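Local coordinates for protein galactan 1,3-beta-galactosidase (Phanerochaete chrysosporium, PDB 7BYS) that probably hydrolyses beta-1,3-galactan from the chain end as a family 43 glycoside hydrolase and carries a calcium-containing carbohydrate-binding module, at residues 306-310 / 343-347; 317-321 / 331-335; 353-359 / 421-427; 368-372 / 408-414. Where two conformers were deposited one is given. Residue numbers count along the deposited sequence, not the author numbering.

In the fold
All four contacts lie in the C-terminal carbohydrate-binding module, a beta-sandwich of two antiparallel sheets. Contact 3 pairs strands 352-360 and 420-426 in one sheet, contact 4 pairs 367-373 and 405-410 in the other, and contact 1 spans the gap from strand 305-308 to strand 339-349, its centre about 9 Å from contact 3's. Contact 2, a two-stranded hairpin centred about 13 to 16 Å from the others and touching contact 3 through Val332 and Leu421, is nested in the loop closed by contact 1, as contact 4 is within contact 3. Glu308, Glu310 and Asp422 of contacts 1 and 3 share one calcium ion, so early and late parts of the module meet there.

Contact 1. Residues 306-310 / 343-347; sequences SYEAE and INNVQ. With CA (calcium ion), chain F.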
loop_
_atom_site.group_PDB
_atom_site.type_symbol
_atom_site.label_atom_id
_atom_site.label_comp_id
_atom_site.label_asym_id
_atom_site.label_seq_id
_atom_site.Cartn_x
_atom_site.Cartn_y
_atom_site.Cartn_z
ATOM N N SER A 306 -9.332 22.851 -5.713
ATOM C CA SER A 306 -7.948 22.897 -6.168
ATOM C C SER A 306 -7.446 24.331 -6.234
ATOM O O SER A 306 -8.160 25.229 -6.688
ATOM C CB SER A 306 -7.824 22.283 -7.562
ATOM O OG SER A 306 -7.932 20.870 -7.532
ATOM N N TYR A 307 -6.196 24.528 -5.820
ATOM C CA TYR A 307 -5.511 25.816 -5.908
ATOM C C TYR A 307 -4.146 25.575 -6.533
ATOM O O TYR A 307 -3.349 24.802 -5.991
ATOM C CB TYR A 307 -5.320 26.430 -4.519
ATOM C CG TYR A 307 -6.607 26.678 -3.760
ATOM C CD1 TYR A 307 -7.204 25.670 -3.014
ATOM C CD2 TYR A 307 -7.225 27.930 -3.782
ATOM C CE1 TYR A 307 -8.380 25.894 -2.313
ATOM C CE2 TYR A 307 -8.399 28.160 -3.084
ATOM C CZ TYR A 307 -8.973 27.138 -2.357
ATOM O OH TYR A 307 -10.148 27.365 -1.662
ATOM N N GLU A 308 -3.858 26.255 -7.638
ATOM C CA GLU A 308 -2.563 26.111 -8.292
ATOM C C GLU A 308 -1.500 26.892 -7.536
ATOM O O GLU A 308 -1.714 28.050 -7.170
ATOM C CB GLU A 308 -2.639 26.623 -9.730
ATOM C CG GLU A 308 -3.598 25.848 -10.627
ATOM C CD GLU A 308 -3.172 24.417 -10.897
ATOM O OE1 GLU A 308 -1.972 24.092 -10.777
ATOM O OE2 GLU A 308 -4.050 23.605 -11.234
ATOM N N ALA A 309 -0.347 26.259 -7.303
ATOM C CA ALA A 309 0.735 26.944 -6.605
ATOM C C ALA A 309 1.182 28.191 -7.358
ATOM O O ALA A 309 1.511 29.215 -6.741
ATOM C CB ALA A 309 1.911 25.990 -6.408
ATOM N N GLU A 310 1.178 28.135 -8.691
ATOM C CA GLU A 310 1.669 29.244 -9.495
ATOM C C GLU A 310 0.752 30.457 -9.433
ATOM O O GLU A 310 1.173 31.547 -9.828
ATOM C CB GLU A 310 1.917 28.788 -10.939
ATOM C CG GLU A 310 0.686 28.268 -11.669
ATOM C CD GLU A 310 0.467 26.770 -11.498
ATOM O OE1 GLU A 310 0.964 26.180 -10.507
ATOM O OE2 GLU A 310 -0.183 26.190 -12.391
ATOM N N ILE A 343 -0.489 30.436 -0.643
ATOM C CA ILE A 343 -1.775 30.318 -1.311
ATOM C C ILE A 343 -2.803 31.021 -0.442
ATOM O O ILE A 343 -3.005 30.657 0.721
ATOM C CB ILE A 343 -2.137 28.848 -1.563
ATOM C CG1 ILE A 343 -1.088 28.242 -2.509
ATOM C CG2 ILE A 343 -3.529 28.740 -2.163
ATOM C CD1 ILE A 343 -1.341 26.811 -2.884
ATOM N N ASN A 344 -3.410 32.060 -0.993
ATOM C CA ASN A 344 -4.358 32.883 -0.270
ATOM C C ASN A 344 -5.778 32.544 -0.699
ATOM O O ASN A 344 -6.012 31.847 -1.691
ATOM C CB ASN A 344 -4.065 34.368 -0.523
ATOM C CG ASN A 344 -2.834 34.844 0.218
ATOM O OD1 ASN A 344 -2.793 34.837 1.443
ATOM N ND2 ASN A 344 -1.816 35.267 -0.530
ATOM N N ASN A 345 -6.732 33.049 0.084
ATOM C CA ASN A 345 -8.158 32.866 -0.189
ATOM C C ASN A 345 -8.530 31.390 -0.294
ATOM O O ASN A 345 -9.309 30.983 -1.160
ATOM C CB ASN A 345 -8.611 33.666 -1.408
ATOM C CG ASN A 345 -8.455 35.153 -1.195
ATOM O OD1 ASN A 345 -8.911 35.691 -0.188
ATOM N ND2 ASN A 345 -7.768 35.815 -2.112
ATOM N N VAL A 346 -7.943 30.582 0.581
ATOM C CA VAL A 346 -8.361 29.195 0.739
ATOM C C VAL A 346 -9.634 29.199 1.582
ATOM O O VAL A 346 -9.586 29.423 2.794
ATOM C CB VAL A 346 -7.257 28.355 1.386
ATOM C CG1 VAL A 346 -7.708 26.903 1.540
ATOM C CG2 VAL A 346 -5.990 28.435 0.548
ATOM N N GLN A 347 -10.771 28.958 0.931
ATOM C CA GLN A 347 -12.063 29.015 1.599
ATOM C C GLN A 347 -12.253 27.804 2.505
ATOM O O GLN A 347 -11.847 26.687 2.170
ATOM C CB GLN A 347 -13.174 29.048 0.544
ATOM C CG GLN A 347 -14.601 29.179 1.083
ATOM C CD GLN A 347 -15.169 27.874 1.639
ATOM O OE1 GLN A 347 -14.814 26.779 1.189
ATOM N NE2 GLN A 347 -16.055 27.989 2.625
HETATM CA CA CA F . 0.274 23.929 -11.277
HETATM O O HOH W 1 -11.076 25.510 0.010
#
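Tyr307 dominates this contact, and Ile343 is its main partner. The two strands run nearly antiparallel, at 154°, but their axes stay 8.5 Å apart, too far for backbone pairing, so side chains bridge the gap. Tyr307 points toward segment 343-347 with an m rotamer. Its CB packs against Ile343 CG2 at 3.8 Å, while CE1 lies 4.0 Å from Val346 CG1, and Val346 CG2 sits over one face of the ring. A long amphipathic side chain suits this place: the ring fills apolar space and the hydroxyl reaches the backbone beyond. There Gln347 N donates to Tyr307 OH (3.1 Å), and a water links that OH (2.7 Å) to Gln347 O (2.6 Å). Ile343 extends CD1 to 4.3 Å from Ala309 CA; branched and apolar, it fills the interior between the sheets, touching Phe410 and Ile424. On the other side of the strand, Glu308 turns away and binds calcium through OE1 at 2.3 Å; Glu310 chelates the ion with OE1 at 2.5 Å and OE2 at 2.6 Å. Ser327, Lys330 and Asp422 complete the protein ligands. Apolar residues facing inward between two sheets, with acidic ones at a rim calcium site, are characteristic of a CBM35-like beta-sandwich.

Contact 2. Residues 317-321 / 331-335; sequences SSTIL and AVGYL
Four backbone hydrogen bonds hold the two segments in antiparallel register. Thr319 N donates to Gly333 O (3.0 Å) and Gly333 N returns to Thr319 O (2.8 Å); two residues on, Leu321 N donates to Ala331 O (2.8 Å) and Ala331 N to Leu321 O (2.9 Å). Thr319-Gly333 and Leu321-Ala331 are thus hydrogen-bonded pairs, with Ile320-Val332 the non-hydrogen-bonded pair between them, CA atoms 4.8 Å apart. The strands are extended, but their axes cross at 129°, a strongly twisted ribbon. CA-H...O contacts, such as Val332 CA to Thr319 O at 3.3 Å, supplement the pairing. A water joins Ser317 OG and Tyr334 O, 2.7 Å from each, while Ser318 OG turns to Thr340 O. This is a two-stranded beta hairpin beside the module's sugar site: Tyr334 binds beta-D-galactose in another structure of this protein, and Leu321 approaches Asp420 of the same site. Tyr334 leaves the strand with positive phi (53/40) and an m rotamer, bringing CD1 to 3.2 Å from Thr319 OG1 and CE1 to 4.4 Å from Leu321 CD2, which lies at the ring edge. Leu321 (m, t) lays CD1 3.8 Å from Gly333 CA, where a CB would clash, so glycine fits. On the opposite face, Ile320 (m, m) sets CD1 3.9 Å from Val332 CG2. Ser318, small enough to admit Leu335, sets CB 3.9 Å from Leu335 CD2.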
loop_
_atom_site.group_PDB
_atom_site.type_symbol
_atom_site.label_atom_id
_atom_site.label_comp_id
_atom_site.label_asym_id
_atom_site.label_seq_id
_atom_site.Cartn_x
_atom_site.Cartn_y
_atom_site.Cartn_z
ATOM N N SER A 317 13.130 33.840 -3.211
ATOM C CA SER A 317 13.781 33.338 -4.412
ATOM C C SER A 317 12.990 32.255 -5.143
ATOM O O SER A 317 13.544 31.611 -6.042
ATOM C CB SER A 317 15.176 32.819 -4.062
ATOM O OG SER A 317 15.193 32.183 -2.797
ATOM N N SER A 318 11.720 32.049 -4.809
ATOM C CA SER A 318 10.956 31.031 -5.524
ATOM C C SER A 318 10.570 31.526 -6.919
ATOM O O SER A 318 10.502 32.734 -7.188
ATOM C CB SER A 318 9.714 30.621 -4.727
ATOM O OG SER A 318 8.885 31.739 -4.466
ATOM N N THR A 319 10.330 30.571 -7.830
ATOM C CA THR A 319 10.125 30.879 -9.244
ATOM C C THR A 319 9.054 29.969 -9.831
ATOM O O THR A 319 8.607 29.013 -9.195
ATOM C CB THR A 319 11.414 30.696 -10.060
ATOM O OG1 THR A 319 11.805 29.323 -10.014
ATOM C CG2 THR A 319 12.553 31.554 -9.512
ATOM N N ILE A 320 8.635 30.287 -11.060
ATOM C CA ILE A 320 7.638 29.506 -11.794
ATOM C C ILE A 320 8.344 28.607 -12.803
ATOM O O ILE A 320 9.091 29.088 -13.665
ATOM C CB ILE A 320 6.628 30.413 -12.514
ATOM C CG1 ILE A 320 5.900 31.309 -11.506
ATOM C CG2 ILE A 320 5.649 29.554 -13.311
ATOM C CD1 ILE A 320 5.140 30.548 -10.465
ATOM N N LEU A 321 8.074 27.309 -12.721
ATOM C CA LEU A 321 8.605 26.310 -13.633
ATOM C C LEU A 321 7.503 25.834 -14.562
ATOM O O LEU A 321 6.330 25.798 -14.189
ATOM C CB LEU A 321 9.126 25.099 -12.861
ATOM C CG LEU A 321 10.166 25.433 -11.797
ATOM C CD1 LEU A 321 10.740 24.177 -11.172
ATOM C CD2 LEU A 321 11.270 26.315 -12.384
ATOM N N ALA A 331 4.473 24.961 -12.138
ATOM C CA ALA A 331 4.652 24.671 -10.724
ATOM C C ALA A 331 5.527 25.768 -10.139
ATOM O O ALA A 331 6.075 26.601 -10.864
ATOM C CB ALA A 331 5.291 23.290 -10.506
ATOM N N VAL A 332 5.681 25.751 -8.821
ATOM C CA VAL A 332 6.568 26.679 -8.126
ATOM C C VAL A 332 7.817 25.916 -7.709
ATOM O O VAL A 332 7.733 24.907 -6.993
ATOM C CB VAL A 332 5.879 27.341 -6.925
ATOM C CG1 VAL A 332 6.884 28.191 -6.144
ATOM C CG2 VAL A 332 4.723 28.201 -7.404
ATOM N N GLY A 333 8.971 26.382 -8.183
ATOM C CA GLY A 333 10.250 25.817 -7.828
ATOM C C GLY A 333 11.052 26.756 -6.940
ATOM O O GLY A 333 10.618 27.840 -6.563
ATOM N N TYR A 334 12.250 26.298 -6.596
ATOM C CA TYR A 334 13.131 27.040 -5.697
ATOM C C TYR A 334 12.413 27.405 -4.396
ATOM O O TYR A 334 12.539 28.515 -3.864
ATOM C CB TYR A 334 13.804 28.224 -6.405
ATOM C CG TYR A 334 14.663 27.773 -7.583
ATOM C CD1 TYR A 334 14.080 27.369 -8.782
ATOM C CD2 TYR A 334 16.047 27.715 -7.484
ATOM C CE1 TYR A 334 14.845 26.942 -9.851
ATOM C CE2 TYR A 334 16.824 27.291 -8.552
ATOM C CZ TYR A 334 16.216 26.902 -9.729
ATOM O OH TYR A 334 16.984 26.480 -10.793
ATOM N N LEU A 335 11.621 26.459 -3.892
ATOM C CA LEU A 335 10.956 26.590 -2.607
ATOM C C LEU A 335 11.873 26.076 -1.520
ATOM O O LEU A 335 12.618 25.111 -1.713
ATOM C CB LEU A 335 9.668 25.771 -2.571
ATOM C CG LEU A 335 8.491 26.401 -3.301
ATOM C CD1 LEU A 335 7.327 25.397 -3.334
ATOM C CD2 LEU A 335 8.070 27.730 -2.666
HETATM O O HOH W 2 14.883 29.524 -3.010
#

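Contact 3. Residues 353-359 / 421-427; sequences HWVALYF and LDKIIVY. With CA (calcium ion), chain F.
Leu421 lies opposite Phe359, a non-hydrogen-bonded pair with CA atoms 4.4 Å apart; the Leu421 side chain (t, p) brings CD1 to 4.3 Å from Leu357 CB. Next comes a classic beta bulge: Asp422 and Lys423 both face Tyr358, whose O accepts Asp422 N at 2.8 Å and, weakly, Lys423 N at 3.4 Å. Asp422 (phi/psi -88/-54) bends the strand so that its O (2.5 Å) and OD1 (2.3 Å) both bind calcium, which suits a short acidic side chain. Lys423 O accepts Tyr358 N at 2.9 Å; its p, t, t, t side chain lies over the Tyr358 ring, CE 4.0 Å and NZ 4.9 Å from the centroid, CH-pi and cation-pi. These antiparallel strands, at 158°, are the central pair of one sheet of the carbohydrate-binding module's beta-sandwich. Inward-facing Ile424 sets CG2 3.7 Å from Leu357 CD2. Ile425 pairs with Ala356, N to Ala356 O at 2.9 Å and O from Ala356 N at 2.8 Å, its CD1 3.5 Å from Tyr358 CE1. Tyr427 N donates to Trp354 O (2.9 Å), while Tyr427 O, part of the C-terminal carboxylate, accepts His353 ND1 (2.6 Å); small Ala356 leaves room for the Tyr427 ring, CB to CE2 4.0 Å.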
loop_
_atom_site.group_PDB
_atom_site.type_symbol
_atom_site.label_atom_id
_atom_site.label_comp_id
_atom_site.label_asym_id
_atom_site.label_seq_id
_atom_site.Cartn_x
_atom_site.Cartn_y
_atom_site.Cartn_z
ATOM N N HIS A 353 -9.171 19.892 8.009
ATOM C CA HIS A 353 -9.342 19.495 6.622
ATOM C C HIS A 353 -8.087 18.810 6.110
ATOM O O HIS A 353 -6.972 19.280 6.343
ATOM C CB HIS A 353 -9.661 20.712 5.752
ATOM C CG HIS A 353 -11.016 21.280 6.026
ATOM N ND1 HIS A 353 -12.113 20.996 5.244
ATOM C CD2 HIS A 353 -11.457 22.084 7.023
ATOM C CE1 HIS A 353 -13.173 21.614 5.737
ATOM N NE2 HIS A 353 -12.802 22.278 6.818
ATOM N N TRP A 354 -8.283 17.691 5.412
ATOM C CA TRP A 354 -7.187 17.078 4.680
ATOM C C TRP A 354 -6.859 17.915 3.456
ATOM O O TRP A 354 -7.751 18.323 2.711
ATOM C CB TRP A 354 -7.585 15.675 4.239
ATOM C CG TRP A 354 -7.472 14.693 5.337
ATOM C CD1 TRP A 354 -8.499 14.047 5.965
ATOM C CD2 TRP A 354 -6.268 14.245 5.970
ATOM N NE1 TRP A 354 -8.009 13.220 6.936
ATOM C CE2 TRP A 354 -6.642 13.314 6.956
ATOM C CE3 TRP A 354 -4.909 14.510 5.771
ATOM C CZ2 TRP A 354 -5.709 12.666 7.760
ATOM C CZ3 TRP A 354 -3.982 13.868 6.576
ATOM C CH2 TRP A 354 -4.385 12.955 7.552
ATOM N N VAL A 355 -5.569 18.158 3.245
ATOM C CA VAL A 355 -5.085 18.893 2.087
ATOM C C VAL A 355 -4.051 18.026 1.379
ATOM O O VAL A 355 -3.091 17.563 2.002
ATOM C CB VAL A 355 -4.487 20.252 2.501
ATOM C CG1 VAL A 355 -4.027 21.027 1.283
ATOM C CG2 VAL A 355 -5.514 21.070 3.314
ATOM N N ALA A 356 -4.255 17.798 0.092
ATOM C CA ALA A 356 -3.308 17.039 -0.710
ATOM C C ALA A 356 -2.332 17.996 -1.380
ATOM O O ALA A 356 -2.742 18.936 -2.065
ATOM C CB ALA A 356 -4.038 16.216 -1.770
ATOM N N LEU A 357 -1.045 17.745 -1.191
ATOM C CA LEU A 357 0.013 18.544 -1.800
ATOM C C LEU A 357 0.534 17.792 -3.021
ATOM O O LEU A 357 1.087 16.695 -2.885
ATOM C CB LEU A 357 1.143 18.802 -0.804
ATOM C CG LEU A 357 0.773 19.247 0.613
ATOM C CD1 LEU A 357 2.039 19.478 1.440
ATOM C CD2 LEU A 357 -0.100 20.482 0.586
ATOM N N TYR A 358 0.329 18.369 -4.206
ATOM C CA TYR A 358 0.806 17.786 -5.458
ATOM C C TYR A 358 2.158 18.402 -5.792
ATOM O O TYR A 358 2.277 19.625 -5.930
ATOM C CB TYR A 358 -0.194 18.035 -6.583
ATOM C CG TYR A 358 -1.409 17.150 -6.504
ATOM C CD1 TYR A 358 -2.370 17.325 -5.507
ATOM C CD2 TYR A 358 -1.597 16.135 -7.431
ATOM C CE1 TYR A 358 -3.479 16.480 -5.429
ATOM C CE2 TYR A 358 -2.699 15.301 -7.365
ATOM C CZ TYR A 358 -3.621 15.478 -6.360
ATOM O OH TYR A 358 -4.708 14.631 -6.320
ATOM N N PHE A 359 3.181 17.566 -5.916
ATOM C CA PHE A 359 4.544 18.053 -6.061
ATOM C C PHE A 359 5.310 17.118 -6.992
ATOM O O PHE A 359 4.906 15.976 -7.230
ATOM C CB PHE A 359 5.247 18.090 -4.692
ATOM C CG PHE A 359 5.451 16.720 -4.115
ATOM C CD1 PHE A 359 6.599 15.999 -4.406
ATOM C CD2 PHE A 359 4.451 16.120 -3.357
ATOM C CE1 PHE A 359 6.768 14.721 -3.918
ATOM C CE2 PHE A 359 4.615 14.842 -2.860
ATOM C CZ PHE A 359 5.774 14.139 -3.146
ATOM N N LEU A 421 6.218 22.549 -6.117
ATOM C CA LEU A 421 4.805 22.448 -5.760
ATOM C C LEU A 421 3.933 22.794 -6.960
ATOM O O LEU A 421 4.022 23.898 -7.504
ATOM C CB LEU A 421 4.487 23.365 -4.580
ATOM C CG LEU A 421 3.102 23.168 -3.950
ATOM C CD1 LEU A 421 2.967 21.803 -3.255
ATOM C CD2 LEU A 421 2.808 24.293 -2.959
ATOM N N ASP A 422 3.085 21.845 -7.365
ATOM C CA ASP A 422 2.209 21.985 -8.520
ATOM C C ASP A 422 0.888 22.640 -8.140
ATOM O O ASP A 422 0.485 23.632 -8.757
ATOM C CB ASP A 422 1.949 20.589 -9.113
ATOM C CG ASP A 422 1.104 20.619 -10.360
ATOM O OD1 ASP A 422 0.785 21.706 -10.868
ATOM O OD2 ASP A 422 0.751 19.523 -10.849
ATOM N N LYS A 423 0.202 22.081 -7.150
ATOM C CA LYS A 423 -1.089 22.577 -6.695
ATOM C C LYS A 423 -1.388 21.904 -5.366
ATOM O O LYS A 423 -0.673 20.991 -4.935
ATOM C CB LYS A 423 -2.213 22.270 -7.700
ATOM C CG LYS A 423 -2.447 20.781 -7.970
ATOM C CD LYS A 423 -3.742 20.579 -8.745
ATOM C CE LYS A 423 -4.110 19.112 -8.828
ATOM N NZ LYS A 423 -5.517 18.964 -9.312
ATOM N N ILE A 424 -2.454 22.366 -4.716
ATOM C CA ILE A 424 -3.007 21.712 -3.538
ATOM C C ILE A 424 -4.489 21.476 -3.786
ATOM O O ILE A 424 -5.127 22.190 -4.564
ATOM C CB ILE A 424 -2.770 22.494 -2.217
ATOM C CG1 ILE A 424 -3.623 23.776 -2.152
ATOM C CG2 ILE A 424 -1.288 22.813 -2.034
ATOM C CD1 ILE A 424 -3.530 24.507 -0.818
ATOM N N ILE A 425 -5.031 20.450 -3.145
ATOM C CA ILE A 425 -6.469 20.206 -3.134
ATOM C C ILE A 425 -6.916 20.154 -1.686
ATOM O O ILE A 425 -6.383 19.369 -0.889
ATOM C CB ILE A 425 -6.874 18.923 -3.881
ATOM C CG1 ILE A 425 -6.297 18.912 -5.300
ATOM C CG2 ILE A 425 -8.397 18.811 -3.904
ATOM C CD1 ILE A 425 -6.686 17.665 -6.130
ATOM N N VAL A 426 -7.879 21.002 -1.345
ATOM C CA VAL A 426 -8.408 21.107 0.008
ATOM C C VAL A 426 -9.732 20.359 0.064
ATOM O O VAL A 426 -10.684 20.701 -0.651
ATOM C CB VAL A 426 -8.592 22.575 0.419
ATOM C CG1 VAL A 426 -9.231 22.656 1.803
ATOM C CG2 VAL A 426 -7.256 23.311 0.409
ATOM N N TYR A 427 -9.795 19.348 0.923
ATOM C CA TYR A 427 -10.978 18.510 1.055
ATOM C C TYR A 427 -11.765 18.905 2.295
ATOM O O TYR A 427 -11.345 19.763 3.071
ATOM C CB TYR A 427 -10.572 17.029 1.124
ATOM C CG TYR A 427 -9.944 16.538 -0.160
ATOM C CD1 TYR A 427 -10.734 16.103 -1.210
ATOM C CD2 TYR A 427 -8.559 16.537 -0.326
ATOM C CE1 TYR A 427 -10.181 15.667 -2.389
ATOM C CE2 TYR A 427 -7.993 16.093 -1.503
ATOM C CZ TYR A 427 -8.811 15.662 -2.530
ATOM O OH TYR A 427 -8.292 15.217 -3.714
ATOM O OXT TYR A 427 -12.845 18.368 2.538
HETATM CA CA CA F . 0.274 23.929 -11.277
#

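Contact 4. Residues 368-372 / 408-414; sequences NVTVS and ITFGSGQ. With NAG (2-acetamido-2-deoxy-beta-D-glucopyranose), chain E.
Asn368, first residue of the segment, carries a glycan: its ND2 is bonded to C1 of N-acetylglucosamine at 1.4 Å, while OD1 is held by Asn416. Its backbone O accepts Gln414 NE2 at 3.0 Å. Val369 (p) turns its CG2 to Phe410 CB, 4.0 Å away, at the edge of that ring. At Thr370, N donates to Gln414 OE1 at 2.9 Å, so the glutamine amide imitates a peptide group beside the strand. Thr370 O takes Gly411 N (3.1 Å), and its p rotamer points OG1 to Ser412 O (2.7 Å); threonine thus ties down the turn where the other strand ends. Gly411 has phi/psi 93/0, at which a CB would jam against the preceding carbonyl. Val371, in a non-hydrogen-bonded pair with Phe410 (CA-CA 4.9 Å), packs CG1 on Ile408 CG2 at 3.6 Å and CG2 on Phe410 CE1 at 3.7 Å. Ser372 forms the hydrogen-bonded pair with Thr409: Ser372 N to Thr409 O 3.0 Å, Thr409 N to Ser372 O 2.8 Å. Extended strands at 160°, with Val371 and Phe410 on the face turned to strand 420-426, are characteristic of an antiparallel sheet in a beta-sandwich carbohydrate-binding module.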
loop_
_atom_site.group_PDB
_atom_site.type_symbol
_atom_site.label_atom_id
_atom_site.label_comp_id
_atom_site.label_asym_id
_atom_site.label_seq_id
_atom_site.Cartn_x
_atom_site.Cartn_y
_atom_site.Cartn_z
ATOM N N ASN A 368 11.348 17.600 1.887
ATOM C CA ASN A 368 10.200 17.933 2.721
ATOM C C ASN A 368 9.882 19.400 2.526
ATOM O O ASN A 368 10.656 20.151 1.934
ATOM C CB ASN A 368 10.474 17.651 4.193
ATOM C CG ASN A 368 11.868 17.938 4.534
ATOM O OD1 ASN A 368 12.269 19.098 4.578
ATOM N ND2 ASN A 368 12.653 16.890 4.743
ATOM N N VAL A 369 8.720 19.796 3.030
ATOM C CA VAL A 369 8.238 21.163 2.878
ATOM C C VAL A 369 7.594 21.586 4.191
ATOM O O VAL A 369 6.859 20.814 4.813
ATOM C CB VAL A 369 7.283 21.305 1.667
ATOM C CG1 VAL A 369 5.981 20.524 1.880
ATOM C CG2 VAL A 369 7.013 22.798 1.363
ATOM N N THR A 370 7.896 22.805 4.630
ATOM C CA THR A 370 7.201 23.374 5.777
ATOM C C THR A 370 5.859 23.947 5.331
ATOM O O THR A 370 5.740 24.535 4.250
ATOM C CB THR A 370 8.027 24.501 6.403
ATOM O OG1 THR A 370 8.221 25.532 5.431
ATOM C CG2 THR A 370 9.373 23.988 6.897
ATOM N N VAL A 371 4.846 23.779 6.180
ATOM C CA VAL A 371 3.486 24.230 5.903
ATOM C C VAL A 371 2.991 25.006 7.121
ATOM O O VAL A 371 2.978 24.475 8.240
ATOM C CB VAL A 371 2.537 23.058 5.588
ATOM C CG1 VAL A 371 1.150 23.570 5.246
ATOM C CG2 VAL A 371 3.082 22.200 4.441
ATOM N N SER A 372 2.582 26.253 6.902
ATOM C CA SER A 372 2.102 27.127 7.963
ATOM C C SER A 372 0.754 27.692 7.547
ATOM O O SER A 372 0.610 28.214 6.436
ATOM C CB SER A 372 3.101 28.265 8.163
ATOM O OG SER A 372 2.517 29.350 8.865
ATOM N N ILE A 408 -2.105 29.609 3.298
ATOM C CA ILE A 408 -1.198 28.502 3.584
ATOM C C ILE A 408 0.143 28.825 2.944
ATOM O O ILE A 408 0.212 29.050 1.732
ATOM C CB ILE A 408 -1.728 27.156 3.063
ATOM C CG1 ILE A 408 -3.164 26.909 3.542
ATOM C CG2 ILE A 408 -0.814 26.031 3.515
ATOM C CD1 ILE A 408 -3.833 25.707 2.867
ATOM N N THR A 409 1.202 28.858 3.751
ATOM C CA THR A 409 2.530 29.243 3.285
ATOM C C THR A 409 3.432 28.016 3.262
ATOM O O THR A 409 3.502 27.271 4.247
ATOM C CB THR A 409 3.129 30.329 4.182
ATOM O OG1 THR A 409 2.358 31.528 4.052
ATOM C CG2 THR A 409 4.547 30.638 3.760
ATOM N N PHE A 410 4.137 27.827 2.148
ATOM C CA PHE A 410 5.020 26.686 1.927
ATOM C C PHE A 410 6.462 27.155 1.791
ATOM O O PHE A 410 6.742 28.116 1.065
ATOM C CB PHE A 410 4.615 25.942 0.652
ATOM C CG PHE A 410 3.227 25.393 0.699
ATOM C CD1 PHE A 410 3.002 24.117 1.198
ATOM C CD2 PHE A 410 2.149 26.138 0.242
ATOM C CE1 PHE A 410 1.716 23.596 1.253
ATOM C CE2 PHE A 410 0.868 25.621 0.297
ATOM C CZ PHE A 410 0.652 24.347 0.803
ATOM N N GLY A 411 7.365 26.472 2.493
ATOM C CA GLY A 411 8.788 26.644 2.308
ATOM C C GLY A 411 9.459 27.644 3.220
ATOM O O GLY A 411 10.672 27.839 3.092
ATOM N N SER A 412 8.723 28.288 4.124
ATOM C CA SER A 412 9.359 29.205 5.059
ATOM C C SER A 412 10.228 28.443 6.047
ATOM O O SER A 412 9.924 27.312 6.435
ATOM C CB SER A 412 8.305 30.031 5.797
ATOM O OG SER A 412 7.530 29.238 6.676
ATOM N N GLY A 413 11.337 29.072 6.431
ATOM C CA GLY A 413 12.151 28.575 7.525
ATOM C C GLY A 413 12.742 27.200 7.327
ATOM O O GLY A 413 12.860 26.443 8.294
ATOM N N GLN A 414 13.104 26.843 6.102
ATOM C CA GLN A 414 13.840 25.609 5.871
ATOM C C GLN A 414 15.078 25.909 5.044
ATOM O O GLN A 414 15.011 26.640 4.049
ATOM C CB GLN A 414 12.972 24.506 5.240
ATOM C CG GLN A 414 12.399 24.837 3.887
ATOM C CD GLN A 414 11.503 23.718 3.343
ATOM O OE1 GLN A 414 10.279 23.846 3.306
ATOM N NE2 GLN A 414 12.122 22.614 2.922
HETATM C C1 NAG E . 14.055 17.040 4.998
HETATM C C2 NAG E . 14.624 16.010 5.963
HETATM C C3 NAG E . 16.111 16.074 6.011
HETATM C C4 NAG E . 16.726 15.945 4.646
HETATM C C5 NAG E . 16.170 16.992 3.687
HETATM C C6 NAG E . 16.699 16.726 2.310
HETATM C C7 NAG E . 13.236 15.271 7.985
HETATM C C8 NAG E . 12.643 15.542 9.373
HETATM N N2 NAG E . 14.049 16.286 7.319
HETATM O O3 NAG E . 16.588 14.986 6.851
HETATM O O4 NAG E . 18.143 16.129 4.720
HETATM O O5 NAG E . 14.704 16.936 3.645
HETATM O O6 NAG E . 16.251 17.737 1.444
HETATM O O7 NAG E . 13.035 14.231 7.452
HETATM O O HOH W 3 0.499 31.091 6.521
#